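Sensory transduction histidine kinase, putative (Borrelia burgdorferi, PDB 5BWJ) is probably a hybrid sensor histidine kinase that autophosphorylates in two-component signalling, this chain being a periplasmic Venus flytrap sensor domain suited to sensing small molecules. Local coordinates at residues B[9-14]-B[48-53]. Residues are numbered along the deposited sequence; the frame is centred on the assembly and turned at random.
Sequences KFKLVD and MVEHID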
loop_
_atom_site.group_PDB
_atom_site.type_symbol
_atom_site.label_atom_id
_atom_site.label_comp_id
_atom_site.label_asym_id
_atom_site.label_seq_id
_atom_site.Cartn_x
_atom_site.Cartn_y
_atom_site.Cartn_z
ATOM N N LYS B 9 3.959 9.301 -24.049
ATOM C CA LYS B 9 2.739 9.632 -23.324
ATOM C C LYS B 9 2.394 8.541 -22.316
ATOM O O LYS B 9 2.309 7.363 -22.665
ATOM C CB LYS B 9 1.585 9.834 -24.307
ATOM C CG LYS B 9 0.300 10.340 -23.680
ATOM C CD LYS B 9 -0.720 10.686 -24.755
ATOM C CE LYS B 9 -1.970 11.317 -24.168
ATOM N NZ LYS B 9 -2.930 11.730 -25.230
ATOM N N PHE B 10 2.208 8.945 -21.063
ATOM C CA PHE B 10 1.756 8.043 -20.012
ATOM C C PHE B 10 0.312 8.357 -19.640
ATOM O O PHE B 10 -0.019 9.496 -19.309
ATOM C CB PHE B 10 2.657 8.153 -18.779
ATOM C CG PHE B 10 3.994 7.484 -18.943
ATOM C CD1 PHE B 10 4.208 6.204 -18.459
ATOM C CD2 PHE B 10 5.036 8.135 -19.580
ATOM C CE1 PHE B 10 5.439 5.584 -18.607
ATOM C CE2 PHE B 10 6.267 7.522 -19.732
ATOM C CZ PHE B 10 6.469 6.243 -19.242
ATOM N N LYS B 11 -0.548 7.345 -19.714
ATOM C CA LYS B 11 -1.945 7.498 -19.318
ATOM C C LYS B 11 -2.189 6.870 -17.952
ATOM O O LYS B 11 -2.094 5.652 -17.789
ATOM C CB LYS B 11 -2.876 6.873 -20.358
ATOM C CG LYS B 11 -3.102 7.750 -21.580
ATOM C CD LYS B 11 -4.242 7.222 -22.433
ATOM C CE LYS B 11 -4.495 8.103 -23.641
ATOM N NZ LYS B 11 -4.892 9.488 -23.265
ATOM N N LEU B 12 -2.498 7.715 -16.972
ATOM C CA LEU B 12 -2.786 7.257 -15.618
ATOM C C LEU B 12 -4.278 6.981 -15.475
ATOM O O LEU B 12 -5.098 7.900 -15.496
ATOM C CB LEU B 12 -2.325 8.295 -14.591
ATOM C CG LEU B 12 -0.864 8.741 -14.729
ATOM C CD1 LEU B 12 -0.492 9.743 -13.647
ATOM C CD2 LEU B 12 0.081 7.556 -14.693
ATOM N N VAL B 13 -4.623 5.705 -15.337
ATOM C CA VAL B 13 -6.020 5.287 -15.325
ATOM C C VAL B 13 -6.593 5.284 -13.911
ATOM O O VAL B 13 -5.993 4.729 -12.989
ATOM C CB VAL B 13 -6.187 3.881 -15.940
ATOM C CG1 VAL B 13 -7.664 3.511 -16.043
ATOM C CG2 VAL B 13 -5.533 3.820 -17.312
ATOM N N ASP B 14 -7.758 5.909 -13.756
ATOM C CA ASP B 14 -8.492 5.901 -12.494
ATOM C C ASP B 14 -7.629 6.495 -11.372
ATOM O O ASP B 14 -7.078 7.587 -11.530
ATOM C CB ASP B 14 -8.947 4.472 -12.170
ATOM C CG ASP B 14 -10.012 4.418 -11.085
ATOM O OD1 ASP B 14 -10.657 5.454 -10.816
ATOM O OD2 ASP B 14 -10.205 3.333 -10.498
ATOM N N MET B 48 4.823 12.927 -21.198
ATOM C CA MET B 48 3.530 13.581 -21.075
ATOM C C MET B 48 2.626 12.711 -20.216
ATOM O O MET B 48 2.446 11.528 -20.499
ATOM C CB MET B 48 2.905 13.812 -22.454
ATOM C CG MET B 48 1.418 14.148 -22.431
ATOM S SD MET B 48 1.037 15.606 -21.442
ATOM C CE MET B 48 -0.752 15.576 -21.489
ATOM N N VAL B 49 2.062 13.300 -19.166
ATOM C CA VAL B 49 1.154 12.584 -18.281
ATOM C C VAL B 49 -0.273 13.060 -18.509
ATOM O O VAL B 49 -0.537 14.263 -18.544
ATOM C CB VAL B 49 1.530 12.777 -16.801
ATOM C CG1 VAL B 49 0.607 11.962 -15.906
ATOM C CG2 VAL B 49 2.978 12.375 -16.566
ATOM N N GLU B 50 -1.184 12.105 -18.671
ATOM C CA GLU B 50 -2.597 12.410 -18.846
ATOM C C GLU B 50 -3.444 11.470 -17.998
ATOM O O GLU B 50 -3.284 10.252 -18.055
ATOM C CB GLU B 50 -2.999 12.299 -20.319
ATOM C CG GLU B 50 -4.479 12.545 -20.576
ATOM C CD GLU B 50 -4.835 12.480 -22.048
ATOM O OE1 GLU B 50 -5.713 11.668 -22.411
ATOM O OE2 GLU B 50 -4.244 13.246 -22.838
ATOM N N HIS B 51 -4.345 12.045 -17.210
ATOM C CA HIS B 51 -5.245 11.257 -16.380
ATOM C C HIS B 51 -6.534 10.937 -17.121
ATOM O O HIS B 51 -7.097 11.791 -17.807
ATOM C CB HIS B 51 -5.565 11.998 -15.082
ATOM C CG HIS B 51 -4.383 12.177 -14.181
ATOM N ND1 HIS B 51 -3.523 13.249 -14.288
ATOM C CD2 HIS B 51 -3.919 11.420 -13.160
ATOM C CE1 HIS B 51 -2.580 13.144 -13.368
ATOM N NE2 HIS B 51 -2.798 12.044 -12.670
ATOM N N ILE B 52 -6.987 9.696 -16.985
ATOM C CA ILE B 52 -8.296 9.291 -17.478
ATOM C C ILE B 52 -8.984 8.424 -16.428
ATOM O O ILE B 52 -8.371 7.530 -15.845
ATOM C CB ILE B 52 -8.198 8.528 -18.817
ATOM C CG1 ILE B 52 -7.133 7.428 -18.742
ATOM C CG2 ILE B 52 -7.874 9.499 -19.951
ATOM C CD1 ILE B 52 -7.142 6.487 -19.930
ATOM N N ASP B 53 -10.257 8.709 -16.172
ATOM C CA ASP B 53 -11.023 7.959 -15.185
ATOM C C ASP B 53 -11.307 6.547 -15.678
ATOM O O ASP B 53 -11.082 5.569 -14.962
ATOM C CB ASP B 53 -12.336 8.678 -14.867
ATOM C CG ASP B 53 -12.122 9.975 -14.117
ATOM O OD1 ASP B 53 -10.982 10.485 -14.122
ATOM O OD2 ASP B 53 -13.095 10.489 -13.524
#
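Strands 6-13 and 45-52 pair in parallel here, in a lobe of the Venus flytrap sensor domain; the connection, which includes a small hairpin, returns through helix 32-42 as a beta-alpha-beta crossover. On its other edge strand 6-13 pairs in parallel with strand 65-69. Phe10 and Leu12 each give an N-H and accept at their C=O, which makes four backbone hydrogen bonds, and Asp14 N adds a fifth. The first, from Phe10 N to Met48 O (2.7 Å), is nearly straight, with the donor almost along the C=O axis. The last, from Asp14 N to Ile52 O (2.7 Å), carries the ladder just past the strand end.

On the face bearing Lys9, Lys11, Val13, Glu50 and Ile52, one carboxylate takes two ammonium groups. Glu50, extended with CG anti to its backbone N (chi1 178°), brings its carboxylate alongside both lysine tips, one oxygen to each. Lys11 runs alongside it, then bends at its last torsion (chi4 -62°) to bring NZ within 2.5 Å of Glu50 OE1, a very short salt bridge. Fully extended Lys9 crosses obliquely and makes a weaker bond from NZ to OE2 at 3.1 Å. Both lysines also bind Glu61, so two acids share two bases, which probably keeps all four charged. Farther along, the CD1 tip of Ile52 rests against Lys11 CD and Val13 CG2.

The reverse face, with Phe10, Leu12, Val49 and His51, is packed by helix 32-42: Leu36 touches Phe10 and Val49, while Trp39 meets the Phe10 ring edge-to-face. His51 stacks on Tyr28. One methyl of Leu12, CD1, touches two side chains of the partner strand: it lies 3.4 Å from His51 NE2, oblique to the imidazole, and presses tightly on Val49 CG1, also at 3.4 Å.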